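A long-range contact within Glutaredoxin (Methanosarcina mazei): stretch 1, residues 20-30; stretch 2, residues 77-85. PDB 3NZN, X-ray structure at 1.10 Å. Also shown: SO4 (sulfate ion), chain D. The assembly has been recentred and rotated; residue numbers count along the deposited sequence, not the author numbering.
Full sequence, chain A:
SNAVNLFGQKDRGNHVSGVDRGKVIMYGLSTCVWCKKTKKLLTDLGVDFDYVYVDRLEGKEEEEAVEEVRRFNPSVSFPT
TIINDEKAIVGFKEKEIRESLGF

Stretch 1 (20-30) DRGKVIMYGLS
Stretch 2 (77-85) SFPTTIIND

Strands 24-28 and 80-83 run antiparallel, their axes 166° apart and 4.6 Å at closest approach. Residues 24-27 and 80-83 average phi/psi near -115/121, phi ranging from -136 to -89; Gly28 is at -142/-171. The register pairs Val24 with Ile83, Ile25 with Ile82, Met26 with Thr81 and Tyr27 with Thr80. Both hydrogen-bonded pairs close reciprocal rings: Ile25 N to Ile82 O is 3.0 Å and Ile82 N to Ile25 O 2.8 Å; Tyr27 N to Thr80 O is 2.8 Å and Thr80 N to Tyr27 O 3.0 Å. Asn84 N continues the ladder to Lys23 O at 2.8 Å. Water 1 donates to Lys23 O (3.2 Å) and weakly to Ile82 O (2.9 Å), and accepts from Asp85 N at 2.9 Å. Lys23 N donates a hydrogen bond to sulfate O3 at 2.9 Å.

Ile25 (t, t), Tyr27 (m), Thr80 (m) and Ile82 (m, t) share one face, where the Tyr27 ring offers Ile82 an apolar partner, CE2 to CD1 3.7 Å. Beta-branched Ile25, Thr80 and Ile82 suit extended backbone. Thr80 OG1 donates to Ser77 O at 2.7 Å. Val24 (t), Met26 (t, t, chi3 -6°), Thr81 (m) and Ile83 (m, t) occupy the other face; Met26 CG lies 4.0 Å from Pro79 CB.

Pro79, after a cis peptide, lacks an amide hydrogen, but its CA approaches Tyr27 O at 3.3 Å. Beyond it, Leu29 (m, t) lays CD2 over the Phe78 (m) ring, 4.0 Å from the centroid, a CH-pi contact.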

ATOM      1  N   ASP A  20     -18.584 -18.994  18.854  1.00 11.55           N
ATOM      2  CA  ASP A  20     -19.102 -17.727  18.331  1.00 11.26           C
ATOM      3  C   ASP A  20     -18.898 -16.643  19.361  1.00 11.26           C
ATOM      4  O   ASP A  20     -19.536 -16.654  20.435  1.00 11.63           O
ATOM      5  CB  ASP A  20     -20.615 -17.941  18.035  1.00 12.05           C
ATOM      6  CG  ASP A  20     -21.312 -16.764  17.562  1.00 14.80           C
ATOM      7  OD1 ASP A  20     -20.670 -15.836  17.098  1.00 15.20           O
ATOM      8  OD2 ASP A  20     -22.573 -16.810  17.665  1.00 22.46           O
ATOM      9  N   ARG A  21     -18.070 -15.645  19.034  1.00 11.11           N
ATOM     10  CA  ARG A  21     -17.931 -14.420  19.785  1.00 10.51           C
ATOM     11  C   ARG A  21     -18.381 -13.195  18.949  1.00 10.50           C
ATOM     12  O   ARG A  21     -17.967 -12.086  19.231  1.00 10.89           O
ATOM     13  CB  ARG A  21     -16.489 -14.228  20.266  1.00 11.17           C
ATOM     14  CG  ARG A  21     -15.984 -15.380  21.080  1.00 10.01           C
ATOM     15  CD  ARG A  21     -16.785 -15.606  22.384  1.00 11.24           C
ATOM     16  NE  ARG A  21     -16.728 -14.384  23.180  1.00 10.64           N
ATOM     17  CZ  ARG A  21     -17.531 -14.194  24.241  1.00  9.70           C
ATOM     18  NH1 ARG A  21     -18.454 -15.091  24.580  1.00  9.68           N
ATOM     19  NH2 ARG A  21     -17.430 -13.066  24.875  1.00 10.64           N
ATOM     20  N   GLY A  22     -19.205 -13.457  17.963  1.00 10.73           N
ATOM     21  CA  GLY A  22     -19.681 -12.429  17.049  1.00 10.48           C
ATOM     22  C   GLY A  22     -18.650 -12.125  15.946  1.00 10.36           C
ATOM     23  O   GLY A  22     -17.750 -12.876  15.672  1.00 11.74           O
ATOM     24  N   LYS A  23     -18.760 -10.965  15.341  1.00 11.28           N
ATOM     25  CA  LYS A  23     -17.911 -10.618  14.209  1.00 11.28           C
ATOM     26  C   LYS A  23     -16.539 -10.252  14.779  1.00 10.73           C
ATOM     27  O   LYS A  23     -16.408  -9.315  15.541  1.00 13.27           O
ATOM     28  CB  LYS A  23     -18.511  -9.478  13.431  1.00 12.71           C
ATOM     29  CG  LYS A  23     -17.631  -9.141  12.163  1.00 17.59           C
ATOM     30  CD  LYS A  23     -17.502 -10.286  11.122  1.00 22.10           C
ATOM     31  CE  LYS A  23     -16.797  -9.833   9.876  1.00 25.50           C
ATOM     32  NZ  LYS A  23     -17.216 -10.679   8.777  1.00 31.64           N
ATOM     33  N   VAL A  24     -15.520 -10.950  14.347  1.00  9.61           N
ATOM     34  CA  VAL A  24     -14.158 -10.668  14.708  1.00 10.09           C
ATOM     35  C   VAL A  24     -13.344 -10.753  13.394  1.00  9.15           C
ATOM     36  O   VAL A  24     -13.342 -11.787  12.789  1.00 11.02           O
ATOM     37  CB  VAL A  24     -13.611 -11.676  15.721  1.00  9.74           C
ATOM     38  CG1 VAL A  24     -12.148 -11.479  16.118  1.00 11.62           C
ATOM     39  CG2 VAL A  24     -14.511 -11.689  17.037  1.00 11.32           C
ATOM     40  N   ILE A  25     -12.677  -9.639  13.045  1.00  9.96           N
ATOM     41  CA  ILE A  25     -11.931  -9.598  11.768  1.00  9.99           C
ATOM     42  C   ILE A  25     -10.559  -8.959  11.976  1.00  9.38           C
ATOM     43  O   ILE A  25     -10.442  -7.950  12.517  1.00 10.16           O
ATOM     44  CB  ILE A  25     -12.749  -8.942  10.654  1.00 11.28           C
ATOM     45  CG1 ILE A  25     -11.959  -8.976   9.324  1.00 12.00           C
ATOM     46  CG2 ILE A  25     -13.072  -7.596  10.992  1.00 14.46           C
ATOM     47  CD1 ILE A  25     -12.863  -8.917   8.159  1.00 15.80           C
ATOM     48  N   MET A  26      -9.560  -9.735  11.561  1.00  8.68           N
ATOM     49  CA  MET A  26      -8.190  -9.216  11.567  1.00  8.85           C
ATOM     50  C   MET A  26      -7.760  -8.814  10.129  1.00  8.81           C
ATOM     51  O   MET A  26      -7.772  -9.599   9.272  1.00 10.20           O
ATOM     52  CB  MET A  26      -7.184 -10.261  12.102  1.00 10.42           C
ATOM     53  CG  MET A  26      -5.716  -9.702  12.228  1.00 11.54           C
ATOM     54  SD  MET A  26      -4.348 -10.958  12.247  1.00 12.58           S
ATOM     55  CE  MET A  26      -5.420 -12.330  12.287  1.00 18.91           C
ATOM     56  N   TYR A  27      -7.491  -7.514   9.984  1.00  8.44           N
ATOM     57  CA  TYR A  27      -6.817  -7.015   8.767  1.00  8.96           C
ATOM     58  C   TYR A  27      -5.306  -7.074   8.973  1.00  9.48           C
ATOM     59  O   TYR A  27      -4.800  -6.555   9.860  1.00  9.68           O
ATOM     60  CB  TYR A  27      -7.270  -5.608   8.431  1.00  9.93           C
ATOM     61  CG  TYR A  27      -8.724  -5.588   8.037  1.00 11.46           C
ATOM     62  CD1 TYR A  27      -9.110  -5.778   6.718  1.00 13.87           C
ATOM     63  CD2 TYR A  27      -9.718  -5.331   8.966  1.00 13.08           C
ATOM     64  CE1 TYR A  27     -10.455  -5.751   6.352  1.00 17.43           C
ATOM     65  CE2 TYR A  27     -11.066  -5.315   8.587  1.00 14.86           C
ATOM     66  CZ  TYR A  27     -11.406  -5.521   7.319  1.00 17.10           C
ATOM     67  OH  TYR A  27     -12.763  -5.462   7.075  1.00 26.18           O
ATOM     68  N   GLY A  28      -4.659  -7.762   8.025  1.00  9.40           N
ATOM     69  CA  GLY A  28      -3.227  -7.915   8.114  1.00  9.48           C
ATOM     70  C   GLY A  28      -2.538  -7.825   6.742  1.00  9.34           C
ATOM     71  O   GLY A  28      -3.197  -7.519   5.741  1.00  9.97           O
ATOM     72  N   LEU A  29      -1.273  -8.130   6.721  1.00 10.14           N
ATOM     73  CA  LEU A  29      -0.503  -8.279   5.488  1.00 10.66           C
ATOM     74  C   LEU A  29       0.045  -9.706   5.459  1.00 10.85           C
ATOM     75  O   LEU A  29       0.361 -10.257   6.510  1.00 12.07           O
ATOM     76  CB  LEU A  29       0.672  -7.285   5.462  1.00 11.28           C
ATOM     77  CG  LEU A  29       0.333  -5.814   5.598  1.00 11.82           C
ATOM     78  CD1 LEU A  29       1.538  -4.909   5.661  1.00 17.22           C
ATOM     79  CD2 LEU A  29      -0.674  -5.303   4.573  1.00 12.75           C
ATOM     80  N   SER A  30       0.208 -10.275   4.283  1.00 11.27           N
ATOM     81  CA  SER A  30       0.697 -11.587   4.139  1.00 12.97           C
ATOM     82  C   SER A  30       2.130 -11.823   4.658  1.00 13.47           C
ATOM     83  O   SER A  30       2.514 -12.886   5.027  1.00 17.93           O
ATOM     84  CB  SER A  30       0.497 -12.085   2.737  1.00 15.57           C
ATOM     85  OG  SER A  30       1.407 -11.401   1.862  1.00 16.70           O
ATOM     86  N   SER A  77      -2.438   0.708   9.751  1.00 10.63           N
ATOM     87  CA  SER A  77      -1.371  -0.158  10.178  1.00 10.68           C
ATOM     88  C   SER A  77      -1.935  -1.546  10.516  1.00  8.78           C
ATOM     89  O   SER A  77      -3.138  -1.717  10.677  1.00 10.87           O
ATOM     90  CB  SER A  77      -0.590   0.437  11.278  1.00 11.87           C
ATOM     91  OG  SER A  77      -1.392   0.607  12.445  1.00 12.09           O
ATOM     92  N   PHE A  78      -1.025  -2.488  10.623  1.00  9.30           N
ATOM     93  CA  PHE A  78      -1.392  -3.910  10.616  1.00  9.13           C
ATOM     94  C   PHE A  78      -0.584  -4.666  11.665  1.00  9.49           C
ATOM     95  O   PHE A  78       0.623  -4.466  11.792  1.00 10.71           O
ATOM     96  CB  PHE A  78      -1.091  -4.521   9.235  1.00  9.23           C
ATOM     97  CG  PHE A  78      -1.857  -3.803   8.176  1.00  9.55           C
ATOM     98  CD1 PHE A  78      -3.186  -4.106   7.918  1.00 10.54           C
ATOM     99  CD2 PHE A  78      -1.326  -2.699   7.461  1.00 10.41           C
ATOM    100  CE1 PHE A  78      -3.913  -3.409   7.021  1.00 10.27           C
ATOM    101  CE2 PHE A  78      -2.096  -2.004   6.559  1.00 10.57           C
ATOM    102  CZ  PHE A  78      -3.340  -2.325   6.356  1.00 10.82           C
ATOM    103  N   PRO A  79      -1.216  -5.590  12.427  1.00  8.87           N
ATOM    104  CA  PRO A  79      -2.593  -5.922  12.277  1.00  9.19           C
ATOM    105  C   PRO A  79      -3.551  -4.909  12.888  1.00  8.66           C
ATOM    106  O   PRO A  79      -3.206  -4.225  13.834  1.00  9.43           O
ATOM    107  CB  PRO A  79      -2.705  -7.228  13.107  1.00 10.22           C
ATOM    108  CG  PRO A  79      -1.591  -7.128  14.115  1.00 11.15           C
ATOM    109  CD  PRO A  79      -0.477  -6.410  13.347  1.00  9.30           C
ATOM    110  N   THR A  80      -4.761  -4.836  12.345  1.00  9.11           N
ATOM    111  CA  THR A  80      -5.892  -4.164  12.993  1.00  8.98           C
ATOM    112  C   THR A  80      -6.984  -5.247  13.103  1.00  9.24           C
ATOM    113  O   THR A  80      -7.471  -5.797  12.148  1.00  9.56           O
ATOM    114  CB  THR A  80      -6.403  -2.997  12.203  1.00  9.20           C
ATOM    115  OG1 THR A  80      -5.392  -1.985  12.114  1.00 10.27           O
ATOM    116  CG2 THR A  80      -7.555  -2.372  12.797  1.00 10.83           C
ATOM    117  N   THR A  81      -7.354  -5.503  14.403  1.00  9.20           N
ATOM    118  CA  THR A  81      -8.374  -6.498  14.708  1.00  8.94           C
ATOM    119  C   THR A  81      -9.599  -5.777  15.206  1.00  9.52           C
ATOM    120  O   THR A  81      -9.479  -4.994  16.163  1.00  9.99           O
ATOM    121  CB  THR A  81      -7.814  -7.495  15.794  1.00  9.56           C
ATOM    122  OG1 THR A  81      -6.669  -8.129  15.274  1.00 10.14           O
ATOM    123  CG2 THR A  81      -8.917  -8.563  16.028  1.00 11.30           C
ATOM    124  N   ILE A  82     -10.703  -5.986  14.562  1.00  8.93           N
ATOM    125  CA  ILE A  82     -11.959  -5.267  14.860  1.00  9.99           C
ATOM    126  C   ILE A  82     -12.929  -6.290  15.436  1.00  9.16           C
ATOM    127  O   ILE A  82     -13.289  -7.269  14.818  1.00 10.09           O
ATOM    128  CB  ILE A  82     -12.528  -4.546  13.622  1.00 10.77           C
ATOM    129  CG1 ILE A  82     -11.465  -3.614  12.997  1.00 14.49           C
ATOM    130  CG2 ILE A  82     -13.757  -3.737  14.065  1.00 14.11           C
ATOM    131  CD1 ILE A  82     -11.766  -3.205  11.535  1.00 17.32           C
ATOM    132  N   ILE A  83     -13.402  -5.980  16.655  1.00  9.69           N
ATOM    133  CA  ILE A  83     -14.213  -6.883  17.438  1.00  9.79           C
ATOM    134  C   ILE A  83     -15.610  -6.281  17.629  1.00 10.42           C
ATOM    135  O   ILE A  83     -15.762  -5.195  18.145  1.00 11.28           O
ATOM    136  CB  ILE A  83     -13.585  -7.162  18.829  1.00 10.28           C
ATOM    137  CG1 ILE A  83     -12.225  -7.795  18.642  1.00 12.47           C
ATOM    138  CG2 ILE A  83     -14.519  -8.073  19.722  1.00 12.02           C
ATOM    139  CD1 ILE A  83     -11.354  -7.903  19.854  1.00 14.60           C
ATOM    140  N   ASN A  84     -16.579  -7.026  17.078  1.00 10.35           N
ATOM    141  CA  ASN A  84     -18.010  -6.670  17.193  1.00 10.76           C
ATOM    142  C   ASN A  84     -18.309  -5.273  16.679  1.00 11.61           C
ATOM    143  O   ASN A  84     -19.216  -4.638  17.135  1.00 13.17           O
ATOM    144  CB  ASN A  84     -18.541  -6.873  18.600  1.00 10.55           C
ATOM    145  CG  ASN A  84     -18.259  -8.240  19.154  1.00  9.86           C
ATOM    146  OD1 ASN A  84     -18.461  -9.234  18.461  1.00 13.89           O
ATOM    147  ND2 ASN A  84     -17.754  -8.320  20.317  1.00 10.07           N
ATOM    148  N   ASP A  85     -17.565  -4.870  15.681  1.00 13.10           N
ATOM    149  CA  ASP A  85     -17.734  -3.553  14.983  1.00 14.41           C
ATOM    150  C   ASP A  85     -17.567  -2.436  15.957  1.00 15.18           C
ATOM    151  O   ASP A  85     -18.099  -1.326  15.687  1.00 18.17           O
ATOM    152  CB  ASP A  85     -19.072  -3.491  14.267  1.00 16.28           C
ATOM    153  CG  ASP A  85     -19.099  -2.506  13.117  1.00 20.03           C
ATOM    154  OD1 ASP A  85     -18.043  -2.208  12.569  1.00 24.59           O
ATOM    155  OD2 ASP A  85     -20.227  -2.063  12.800  1.00 27.12           O
TER
HETATM  156  S   SO4 D 105     -21.877  -8.838  16.856  1.00 20.51           S
HETATM  157  O1  SO4 D 105     -22.767  -8.370  15.811  1.00 27.35           O
HETATM  158  O2  SO4 D 105     -22.384 -10.211  17.247  1.00 30.92           O
HETATM  159  O3  SO4 D 105     -20.639  -8.863  15.975  1.00 28.80           O
HETATM  160  O4  SO4 D 105     -21.889  -7.796  17.990  1.00 30.48           O
HETATM  161  O   HOH W   1     -15.975  -6.572  13.964  1.00 14.71           O